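PDB 1UP7: 6-phospho-beta-glucosidase BglT from Thermotoga maritima, which hydrolyses cellobiose 6'-phosphate to glucose 6-phosphate and glucose, using NAD+ and a manganese ion as cofactors. Local coordinates for residues 34-39 with 46-51; 152-157 with 370-375; 268-273 with 285-290. All coordinates share one frame; numbering follows the deposited sequence.

Contact 1: residues 34-39 with 46-51. With NAD (nicotinamide-adenine-dinucleotide), chain I.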
# COMPACT_ATOMS: atom_id res chain seq x y z
N VAL A 34 20.89 -22.20 -32.24
CA VAL A 34 20.29 -20.88 -32.34
C VAL A 34 19.51 -20.83 -33.66
O VAL A 34 20.07 -21.08 -34.73
CB VAL A 34 21.34 -19.76 -32.22
CG1 VAL A 34 20.68 -18.40 -32.30
CG2 VAL A 34 22.09 -19.91 -30.87
N ILE A 35 18.22 -20.57 -33.54
CA ILE A 35 17.37 -20.50 -34.73
C ILE A 35 16.87 -19.07 -34.96
O ILE A 35 16.45 -18.37 -34.03
CB ILE A 35 16.23 -21.51 -34.63
CG1 ILE A 35 15.47 -21.56 -35.96
CG2 ILE A 35 15.30 -21.13 -33.51
CD1 ILE A 35 14.72 -22.90 -36.18
N PHE A 36 16.92 -18.67 -36.23
CA PHE A 36 16.66 -17.30 -36.63
C PHE A 36 15.39 -17.20 -37.45
O PHE A 36 15.15 -18.04 -38.31
CB PHE A 36 17.86 -16.75 -37.45
CG PHE A 36 19.12 -16.61 -36.67
CD1 PHE A 36 19.37 -15.46 -35.92
CD2 PHE A 36 20.04 -17.65 -36.64
CE1 PHE A 36 20.55 -15.31 -35.17
CE2 PHE A 36 21.23 -17.54 -35.88
CZ PHE A 36 21.49 -16.35 -35.15
N TYR A 37 14.57 -16.19 -37.15
CA TYR A 37 13.41 -15.86 -37.94
C TYR A 37 13.43 -14.36 -38.24
O TYR A 37 13.79 -13.55 -37.37
CB TYR A 37 12.10 -16.25 -37.22
CG TYR A 37 10.92 -15.69 -37.96
CD1 TYR A 37 10.59 -16.16 -39.22
CD2 TYR A 37 10.20 -14.61 -37.45
CE1 TYR A 37 9.55 -15.63 -39.96
CE2 TYR A 37 9.13 -14.05 -38.18
CZ TYR A 37 8.82 -14.58 -39.44
OH TYR A 37 7.79 -14.06 -40.20
N ASP A 38 13.03 -14.01 -39.46
CA ASP A 38 12.87 -12.62 -39.91
C ASP A 38 11.80 -12.60 -41.03
O ASP A 38 11.70 -13.55 -41.79
CB ASP A 38 14.21 -12.09 -40.49
CG ASP A 38 14.37 -10.57 -40.35
OD1 ASP A 38 13.72 -9.78 -41.09
OD2 ASP A 38 15.16 -10.07 -39.50
N ILE A 39 11.04 -11.52 -41.13
CA ILE A 39 10.06 -11.33 -42.21
C ILE A 39 10.76 -11.09 -43.55
O ILE A 39 10.14 -11.22 -44.62
CB ILE A 39 9.09 -10.14 -41.91
CG1 ILE A 39 9.83 -8.77 -41.86
CG2 ILE A 39 8.26 -10.42 -40.67
CD1 ILE A 39 8.89 -7.52 -41.72
N ILE A 46 22.01 -13.16 -45.61
CA ILE A 46 23.35 -12.58 -45.63
C ILE A 46 23.93 -12.54 -44.22
O ILE A 46 25.07 -12.96 -44.00
CB ILE A 46 23.35 -11.15 -46.26
CG1 ILE A 46 23.19 -11.22 -47.78
CG2 ILE A 46 24.64 -10.38 -45.91
CD1 ILE A 46 22.36 -10.02 -48.33
N VAL A 47 23.15 -12.06 -43.26
CA VAL A 47 23.61 -11.96 -41.89
C VAL A 47 23.90 -13.33 -41.27
O VAL A 47 24.94 -13.51 -40.64
CB VAL A 47 22.63 -11.13 -41.03
CG1 VAL A 47 23.13 -11.05 -39.60
CG2 VAL A 47 22.44 -9.75 -41.63
N VAL A 48 22.99 -14.29 -41.48
CA VAL A 48 23.15 -15.64 -40.93
C VAL A 48 24.31 -16.43 -41.58
O VAL A 48 24.98 -17.23 -40.90
CB VAL A 48 21.83 -16.43 -40.93
CG1 VAL A 48 22.05 -17.91 -40.59
CG2 VAL A 48 20.86 -15.79 -39.92
N ASP A 49 24.58 -16.18 -42.86
CA ASP A 49 25.74 -16.81 -43.49
C ASP A 49 27.02 -16.30 -42.85
O ASP A 49 27.96 -17.06 -42.64
CB ASP A 49 25.83 -16.52 -44.99
CG ASP A 49 24.90 -17.38 -45.81
OD1 ASP A 49 24.32 -18.34 -45.26
OD2 ASP A 49 24.67 -17.15 -47.02
N PHE A 50 27.07 -15.00 -42.55
CA PHE A 50 28.18 -14.43 -41.81
C PHE A 50 28.26 -15.04 -40.39
O PHE A 50 29.33 -15.44 -39.96
CB PHE A 50 28.09 -12.89 -41.80
CG PHE A 50 29.14 -12.19 -40.96
CD1 PHE A 50 30.48 -12.57 -40.99
CD2 PHE A 50 28.79 -11.10 -40.18
CE1 PHE A 50 31.44 -11.89 -40.22
CE2 PHE A 50 29.75 -10.41 -39.42
CZ PHE A 50 31.07 -10.82 -39.43
N VAL A 51 27.11 -15.14 -39.72
CA VAL A 51 27.03 -15.80 -38.41
C VAL A 51 27.64 -17.20 -38.41
O VAL A 51 28.44 -17.52 -37.51
CB VAL A 51 25.57 -15.84 -37.85
CG1 VAL A 51 25.48 -16.77 -36.62
CG2 VAL A 51 25.11 -14.47 -37.50
PA NAD I . 16.31 -3.29 -37.75
O1A NAD I . 15.58 -2.33 -38.59
O2A NAD I . 17.61 -3.85 -38.35
O5B NAD I . 15.24 -4.49 -37.48
C5B NAD I . 15.71 -5.76 -37.12
C4B NAD I . 15.05 -6.82 -38.00
O4B NAD I . 13.68 -6.99 -37.64
C3B NAD I . 15.07 -6.54 -39.49
O3B NAD I . 15.83 -7.56 -40.12
C2B NAD I . 13.60 -6.60 -39.92
O2B NAD I . 13.44 -7.24 -41.17
C1B NAD I . 13.02 -7.46 -38.82
N9A NAD I . 11.58 -7.34 -38.63
C8A NAD I . 10.75 -6.24 -38.78
N7A NAD I . 9.51 -6.64 -38.44
C5A NAD I . 9.53 -7.93 -38.03
C6A NAD I . 8.55 -8.82 -37.60
N6A NAD I . 7.27 -8.46 -37.50
N1A NAD I . 8.91 -10.12 -37.28
C2A NAD I . 10.23 -10.53 -37.40
N3A NAD I . 11.18 -9.65 -37.86
C4A NAD I . 10.83 -8.38 -38.17
O3 NAD I . 16.60 -2.52 -36.36
PN NAD I . 17.71 -2.84 -35.25
O1N NAD I . 18.52 -1.60 -35.20
O2N NAD I . 18.36 -4.13 -35.42
O5D NAD I . 16.87 -3.01 -33.90
C5D NAD I . 15.70 -3.80 -33.77
C4D NAD I . 14.96 -3.34 -32.50
O4D NAD I . 15.73 -3.51 -31.32
C3D NAD I . 14.60 -1.86 -32.55
O3D NAD I . 13.32 -1.77 -32.01
C2D NAD I . 15.62 -1.19 -31.63
O2D NAD I . 15.17 0.00 -31.01
C1D NAD I . 16.01 -2.27 -30.66
N1N NAD I . 17.46 -2.30 -30.48
C2N NAD I . 18.05 -3.53 -30.67
C3N NAD I . 19.41 -3.70 -30.54
C7N NAD I . 19.99 -5.07 -30.79
O7N NAD I . 20.96 -5.66 -29.94
N7N NAD I . 19.55 -5.76 -31.86
C4N NAD I . 20.17 -2.58 -30.19
C5N NAD I . 19.59 -1.32 -29.98
C6N NAD I . 18.20 -1.19 -30.13

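Contact 2: residues 152-157 with 370-375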
# COMPACT_ATOMS: atom_id res chain seq x y z
N ARG A 152 3.75 -7.74 -19.23
CA ARG A 152 3.62 -8.18 -17.84
C ARG A 152 2.25 -7.89 -17.23
O ARG A 152 1.69 -8.73 -16.54
CB ARG A 152 4.69 -7.53 -16.96
CG ARG A 152 6.08 -8.02 -17.26
CD ARG A 152 6.29 -9.51 -17.07
NE ARG A 152 5.82 -9.96 -15.76
CZ ARG A 152 6.55 -9.96 -14.64
NH1 ARG A 152 7.79 -9.50 -14.63
NH2 ARG A 152 6.02 -10.40 -13.53
N ASN A 153 1.73 -6.69 -17.50
CA ASN A 153 0.54 -6.22 -16.79
C ASN A 153 -0.78 -6.33 -17.55
O ASN A 153 -1.84 -6.26 -16.96
CB ASN A 153 0.78 -4.80 -16.26
CG ASN A 153 1.76 -4.79 -15.10
OD1 ASN A 153 1.88 -5.78 -14.37
ND2 ASN A 153 2.48 -3.69 -14.93
N TYR A 154 -0.72 -6.51 -18.86
CA TYR A 154 -1.94 -6.59 -19.64
C TYR A 154 -2.07 -7.94 -20.35
O TYR A 154 -3.12 -8.53 -20.31
CB TYR A 154 -2.06 -5.41 -20.61
CG TYR A 154 -2.15 -4.09 -19.89
CD1 TYR A 154 -1.00 -3.48 -19.40
CD2 TYR A 154 -3.40 -3.47 -19.64
CE1 TYR A 154 -1.05 -2.28 -18.71
CE2 TYR A 154 -3.47 -2.27 -18.95
CZ TYR A 154 -2.29 -1.68 -18.50
OH TYR A 154 -2.30 -0.49 -17.85
N LEU A 155 -0.99 -8.45 -20.97
CA LEU A 155 -1.02 -9.85 -21.46
C LEU A 155 -0.76 -10.86 -20.33
O LEU A 155 -1.09 -12.03 -20.46
CB LEU A 155 -0.06 -10.08 -22.61
CG LEU A 155 -0.06 -9.01 -23.72
CD1 LEU A 155 0.94 -9.42 -24.77
CD2 LEU A 155 -1.46 -8.77 -24.36
N GLU A 156 -0.16 -10.40 -19.23
CA GLU A 156 0.06 -11.24 -18.05
C GLU A 156 0.88 -12.47 -18.43
O GLU A 156 0.55 -13.60 -18.06
CB GLU A 156 -1.29 -11.62 -17.34
CG GLU A 156 -2.06 -10.39 -16.81
CD GLU A 156 -3.38 -10.73 -16.10
OE1 GLU A 156 -3.44 -11.70 -15.33
OE2 GLU A 156 -4.38 -10.01 -16.30
N TYR A 157 1.94 -12.24 -19.19
CA TYR A 157 2.92 -13.27 -19.45
C TYR A 157 4.16 -13.00 -18.61
O TYR A 157 4.88 -12.03 -18.86
CB TYR A 157 3.26 -13.31 -20.94
CG TYR A 157 4.08 -14.51 -21.32
CD1 TYR A 157 3.50 -15.78 -21.43
CD2 TYR A 157 5.45 -14.38 -21.53
CE1 TYR A 157 4.26 -16.87 -21.78
CE2 TYR A 157 6.22 -15.47 -21.88
CZ TYR A 157 5.63 -16.71 -22.00
OH TYR A 157 6.41 -17.80 -22.33
N LEU A 370 -2.05 4.67 -20.35
CA LEU A 370 -3.07 5.30 -21.18
C LEU A 370 -2.88 4.87 -22.65
O LEU A 370 -3.86 4.65 -23.38
CB LEU A 370 -3.02 6.83 -21.08
CG LEU A 370 -3.62 7.47 -19.81
CD1 LEU A 370 -3.22 8.95 -19.71
CD2 LEU A 370 -5.16 7.27 -19.75
N THR A 371 -1.62 4.77 -23.08
CA THR A 371 -1.36 4.32 -24.43
C THR A 371 -1.84 2.87 -24.64
O THR A 371 -2.49 2.56 -25.65
CB THR A 371 0.13 4.49 -24.76
OG1 THR A 371 0.47 5.89 -24.72
CG2 THR A 371 0.41 4.08 -26.19
N ILE A 372 -1.53 2.00 -23.68
CA ILE A 372 -1.92 0.60 -23.75
C ILE A 372 -3.45 0.49 -23.76
O ILE A 372 -4.02 -0.29 -24.53
CB ILE A 372 -1.33 -0.18 -22.57
CG1 ILE A 372 0.18 -0.44 -22.81
CG2 ILE A 372 -2.09 -1.42 -22.36
CD1 ILE A 372 0.99 -0.63 -21.51
N GLU A 373 -4.11 1.31 -22.95
CA GLU A 373 -5.56 1.29 -22.87
C GLU A 373 -6.18 1.73 -24.21
O GLU A 373 -7.13 1.11 -24.71
CB GLU A 373 -6.05 2.16 -21.68
CG GLU A 373 -6.04 1.40 -20.35
CD GLU A 373 -5.85 2.29 -19.11
OE1 GLU A 373 -6.12 3.54 -19.17
OE2 GLU A 373 -5.42 1.73 -18.05
N ALA A 374 -5.61 2.77 -24.82
CA ALA A 374 -6.08 3.23 -26.12
C ALA A 374 -5.95 2.11 -27.15
O ALA A 374 -6.85 1.89 -27.96
CB ALA A 374 -5.30 4.45 -26.59
N TYR A 375 -4.83 1.38 -27.11
CA TYR A 375 -4.60 0.34 -28.07
C TYR A 375 -5.57 -0.83 -27.84
O TYR A 375 -6.17 -1.30 -28.80
CB TYR A 375 -3.13 -0.08 -28.12
CG TYR A 375 -3.03 -1.41 -28.75
CD1 TYR A 375 -3.02 -1.52 -30.12
CD2 TYR A 375 -3.01 -2.57 -27.98
CE1 TYR A 375 -2.99 -2.76 -30.73
CE2 TYR A 375 -2.98 -3.81 -28.57
CZ TYR A 375 -2.96 -3.88 -29.94
OH TYR A 375 -2.92 -5.08 -30.56

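Contact 3: residues 268-273 with 285-290. With NAD (nicotinamide-adenine-dinucleotide), chain I.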
# COMPACT_ATOMS: atom_id res chain seq x y z
N MET A 268 20.00 4.05 -41.89
CA MET A 268 19.84 3.35 -43.16
C MET A 268 21.14 3.31 -43.94
O MET A 268 21.46 2.28 -44.53
CB MET A 268 18.75 3.93 -44.08
CG MET A 268 17.30 3.75 -43.62
SD MET A 268 16.19 4.78 -44.65
CE MET A 268 14.61 4.62 -43.79
N LYS A 269 21.86 4.43 -44.01
CA LYS A 269 23.17 4.45 -44.68
C LYS A 269 24.14 3.50 -43.97
O LYS A 269 24.77 2.69 -44.63
CB LYS A 269 23.78 5.85 -44.75
CG LYS A 269 23.28 6.74 -45.88
CD LYS A 269 23.05 8.18 -45.37
CE LYS A 269 22.61 9.14 -46.46
NZ LYS A 269 23.76 10.01 -46.90
N ILE A 270 24.27 3.62 -42.65
CA ILE A 270 25.16 2.78 -41.88
C ILE A 270 24.85 1.30 -42.14
O ILE A 270 25.74 0.49 -42.42
CB ILE A 270 25.00 3.12 -40.38
CG1 ILE A 270 25.72 4.43 -40.04
CG2 ILE A 270 25.40 1.93 -39.47
CD1 ILE A 270 25.01 5.19 -38.91
N GLU A 271 23.56 0.96 -42.07
CA GLU A 271 23.11 -0.41 -42.28
C GLU A 271 23.44 -0.95 -43.67
O GLU A 271 23.81 -2.11 -43.82
CB GLU A 271 21.62 -0.49 -42.03
CG GLU A 271 21.29 -0.91 -40.60
CD GLU A 271 19.93 -1.57 -40.53
OE1 GLU A 271 19.36 -1.88 -41.62
OE2 GLU A 271 19.42 -1.77 -39.38
N LYS A 272 23.29 -0.11 -44.70
CA LYS A 272 23.59 -0.56 -46.05
C LYS A 272 25.07 -0.84 -46.25
O LYS A 272 25.42 -1.71 -47.05
CB LYS A 272 23.12 0.45 -47.12
N GLU A 273 25.94 -0.09 -45.55
CA GLU A 273 27.38 -0.33 -45.56
C GLU A 273 27.73 -1.59 -44.75
O GLU A 273 28.60 -2.36 -45.14
CB GLU A 273 28.15 0.87 -44.99
CG GLU A 273 28.36 2.03 -45.96
CD GLU A 273 28.62 3.38 -45.25
OE1 GLU A 273 28.51 3.47 -43.99
OE2 GLU A 273 28.94 4.38 -45.95
N PRO A 285 32.97 -6.19 -38.22
CA PRO A 285 33.59 -4.94 -38.65
C PRO A 285 33.48 -3.87 -37.55
O PRO A 285 32.47 -3.81 -36.82
CB PRO A 285 32.75 -4.51 -39.86
CG PRO A 285 31.78 -5.64 -40.13
CD PRO A 285 31.66 -6.42 -38.87
N GLU A 286 34.49 -3.02 -37.46
CA GLU A 286 34.49 -1.95 -36.45
C GLU A 286 33.31 -0.99 -36.64
O GLU A 286 32.81 -0.42 -35.66
CB GLU A 286 35.84 -1.19 -36.43
CG GLU A 286 36.04 -0.29 -35.20
N GLU A 287 32.85 -0.83 -37.89
CA GLU A 287 31.72 0.05 -38.22
C GLU A 287 30.42 -0.27 -37.50
O GLU A 287 29.52 0.58 -37.46
CB GLU A 287 31.45 0.11 -39.73
CG GLU A 287 30.09 0.74 -40.05
CD GLU A 287 29.94 1.28 -41.47
OE1 GLU A 287 30.90 1.21 -42.28
OE2 GLU A 287 28.83 1.78 -41.76
N LEU A 288 30.30 -1.46 -36.92
CA LEU A 288 29.13 -1.75 -36.09
C LEU A 288 29.10 -0.93 -34.78
O LEU A 288 28.08 -0.89 -34.09
CB LEU A 288 28.97 -3.26 -35.83
CG LEU A 288 27.73 -3.78 -35.09
CD1 LEU A 288 26.47 -3.23 -35.69
CD2 LEU A 288 27.69 -5.29 -35.15
N THR A 289 30.19 -0.24 -34.44
CA THR A 289 30.15 0.67 -33.26
C THR A 289 29.46 2.01 -33.55
O THR A 289 28.92 2.65 -32.63
CB THR A 289 31.54 0.91 -32.67
OG1 THR A 289 32.44 1.27 -33.73
CG2 THR A 289 32.12 -0.40 -32.11
N LYS A 290 29.45 2.41 -34.83
CA LYS A 290 28.64 3.54 -35.32
C LYS A 290 27.17 3.45 -34.91
O LYS A 290 26.44 4.46 -34.94
CB LYS A 290 28.70 3.62 -36.84
CG LYS A 290 29.99 4.22 -37.37
CD LYS A 290 29.84 4.66 -38.83
CE LYS A 290 29.23 6.07 -38.98
NZ LYS A 290 29.58 6.66 -40.33
PA NAD I . 16.31 -3.29 -37.75
O1A NAD I . 15.58 -2.33 -38.59
O2A NAD I . 17.61 -3.85 -38.35
O5B NAD I . 15.24 -4.49 -37.48
C5B NAD I . 15.71 -5.76 -37.12
C4B NAD I . 15.05 -6.82 -38.00
O4B NAD I . 13.68 -6.99 -37.64
C3B NAD I . 15.07 -6.54 -39.49
O3B NAD I . 15.83 -7.56 -40.12
C2B NAD I . 13.60 -6.60 -39.92
O2B NAD I . 13.44 -7.24 -41.17
C1B NAD I . 13.02 -7.46 -38.82
N9A NAD I . 11.58 -7.34 -38.63
C8A NAD I . 10.75 -6.24 -38.78
N7A NAD I . 9.51 -6.64 -38.44
C5A NAD I . 9.53 -7.93 -38.03
C6A NAD I . 8.55 -8.82 -37.60
N6A NAD I . 7.27 -8.46 -37.50
N1A NAD I . 8.91 -10.12 -37.28
C2A NAD I . 10.23 -10.53 -37.40
N3A NAD I . 11.18 -9.65 -37.86
C4A NAD I . 10.83 -8.38 -38.17
O3 NAD I . 16.60 -2.52 -36.36
PN NAD I . 17.71 -2.84 -35.25
O1N NAD I . 18.52 -1.60 -35.20
O2N NAD I . 18.36 -4.13 -35.42
O5D NAD I . 16.87 -3.01 -33.90
C5D NAD I . 15.70 -3.80 -33.77
C4D NAD I . 14.96 -3.34 -32.50
O4D NAD I . 15.73 -3.51 -31.32
C3D NAD I . 14.60 -1.86 -32.55
O3D NAD I . 13.32 -1.77 -32.01
C2D NAD I . 15.62 -1.19 -31.63
O2D NAD I . 15.17 0.00 -31.01
C1D NAD I . 16.01 -2.27 -30.66
N1N NAD I . 17.46 -2.30 -30.48
C2N NAD I . 18.05 -3.53 -30.67
C3N NAD I . 19.41 -3.70 -30.54
C7N NAD I . 19.99 -5.07 -30.79
O7N NAD I . 20.96 -5.66 -29.94
N7N NAD I . 19.55 -5.76 -31.86
C4N NAD I . 20.17 -2.58 -30.19
C5N NAD I . 19.59 -1.32 -29.98
C6N NAD I . 18.20 -1.19 -30.13

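Contact 1: residues 34-39 with 46-51
In the beta-alpha-beta unit made of strand 33-37, helix 41-55 and strand 60-63, Phe-36 meets Val-48 and Val-51 where the helix lies over the parallel sheet. The CG2 methyl of Val-48 comes over one face of the phenyl ring, 4.1 Å from the ring centroid and 25° off its normal, a CH-pi contact displaced toward the rim. Its nearest ring atom is Phe-36 CG, at 3.8 Å. One helical turn further on, Val-51 CG1 touches the far end of the same ring, 4.3 Å from Phe-36 CZ. Phe-36 has its CG anti to the carbonyl carbon (chi1 -66°), which sends the ring from the strand toward the helix. Val-61 of strand 60-63 and Thr-15 of helix 15-25 also pack on the Phe-36 side chain.

Such a unit belongs to the Rossmann fold, in which an acidic residue at the end of the second strand commonly takes the adenine ribose of NAD. Asp-38 does so here with both carboxylate oxygens: O2B of NAD donates to OD1 over 2.6 Å, and O3B of NAD donates to OD2 over 2.7 Å. Backbone amides of Gly-11 and Asp-40 also bond to this carboxylate, fixing its rotation. Next to it, the branches of Ile-39 spread along the adenine, with CG2 3.5 Å from N1A of NAD and CD1 3.5 Å from N7A of NAD.

Contact 2: residues 152-157 with 370-375
The Tyr-154 side chain has CG anti to the carbonyl carbon (chi1 -63°), while Ile-372 has its CG2 methyl anti to the backbone N; the two settings place methyl against ring. CG2 of Ile-372 sits almost exactly over the middle of the Tyr-154 ring, 3.5 Å from the centroid and 6° off the normal. This is a well-centred CH-pi contact, and the methyl lies at similar distances from all the ring carbons; the approach to Tyr-154 CG is 3.6 Å. The other branch of the isoleucine reaches along the same ring, its CD1 3.8 Å from Tyr-154 CE1.

Beyond the ring, the phenol meets an acid without a hydrogen bond: Tyr-154 OH lies 3.8 Å from Glu-373 OE2, and the ring and carboxylate planes stand 65° apart. The other oxygen of Glu-373, OE1, makes a weak hydrogen bond to His-355 of the second subunit, so this edge of the contact borders a subunit interface. With an alanine in place of Tyr-154, the CG2 and CD1 methyls of Ile-372 would probably lose the aromatic surface they rest on, leaving a gap between the two helices. Arg-369 and Leu-376 of helix 355-376 also touch the Tyr-154 side chain, and Phe-150, one turn before Tyr-154, also touches Ile-372. The arrangement is a helix-to-helix packing contact joining the C-terminal part of helix 144-155, in the NAD-binding Rossmann part, to the long helix 355-376 of the C-terminal part of this family 4 glycosidase.

Contact 3: residues 268-273 with 285-290
The carbonyl O of Glu-286 is gripped twice by Thr-289, through OG1 at 2.6 Å and through the backbone N, and the tight turn so made carries Glu-287 and Lys-290 against Ile-270 and Glu-273. The hydroxyl bond is nearly linear at the acceptor, with a C=O to donor angle of 161°.

Across the contact two acids crowd together. Glu-287, extended and with CG anti to its backbone N (chi1 166°), brings OE2 to 2.8 Å from OE1 of Glu-273, the carboxylate planes turned 83° apart. As ionised carboxylates both are acceptors and would repel, which might raise the proton affinity of one acid. The repulsion is probably eased by Lys-277, which forms a salt bridge with Glu-287 OE1, and perhaps by Lys-290, whose NZ is 5.0 Å from Glu-273 OE1 and not in contact with it. The same Glu-287 OE2 also lies 3.4 Å from the carbonyl O of Ile-270, another acceptor, without a bond.

Apolar contact comes from the lysine stem, which bends at chi3 so that CE of Lys-290 rests 4.0 Å from CG1 of Ile-270. Glu-271 faces NAD instead, its OE2 2.9 Å from O2A. The backbone O of Lys-290 accepts from Arg-263, a substrate-binding residue. The loop thus lies along helix 263-278 on its way to helix 296-308, while Met-268 and Glu-271 of the same helix touch Leu-86 of helix 85-94.

How the contacts relate
Read from the N terminus, contact 1 is the first to close, a short loop within one beta-alpha-beta unit of the Rossmann part. The 152-157 segment then opens contact 2, which stays unclosed until residues 370-375, so it spans more than two hundred residues and ties the two parts of the chain together. Contact 3 opens and closes within that span, a local loop of the C-terminal part. None of the loops cross. Contacts 1 and 3 come within about 4 Å at their nearest atoms without touching, and both touch NAD from different parts of the fold. Contact 2 lies away from the binding sites, across the chain's centre from contact 3, their centres about 35 Å apart.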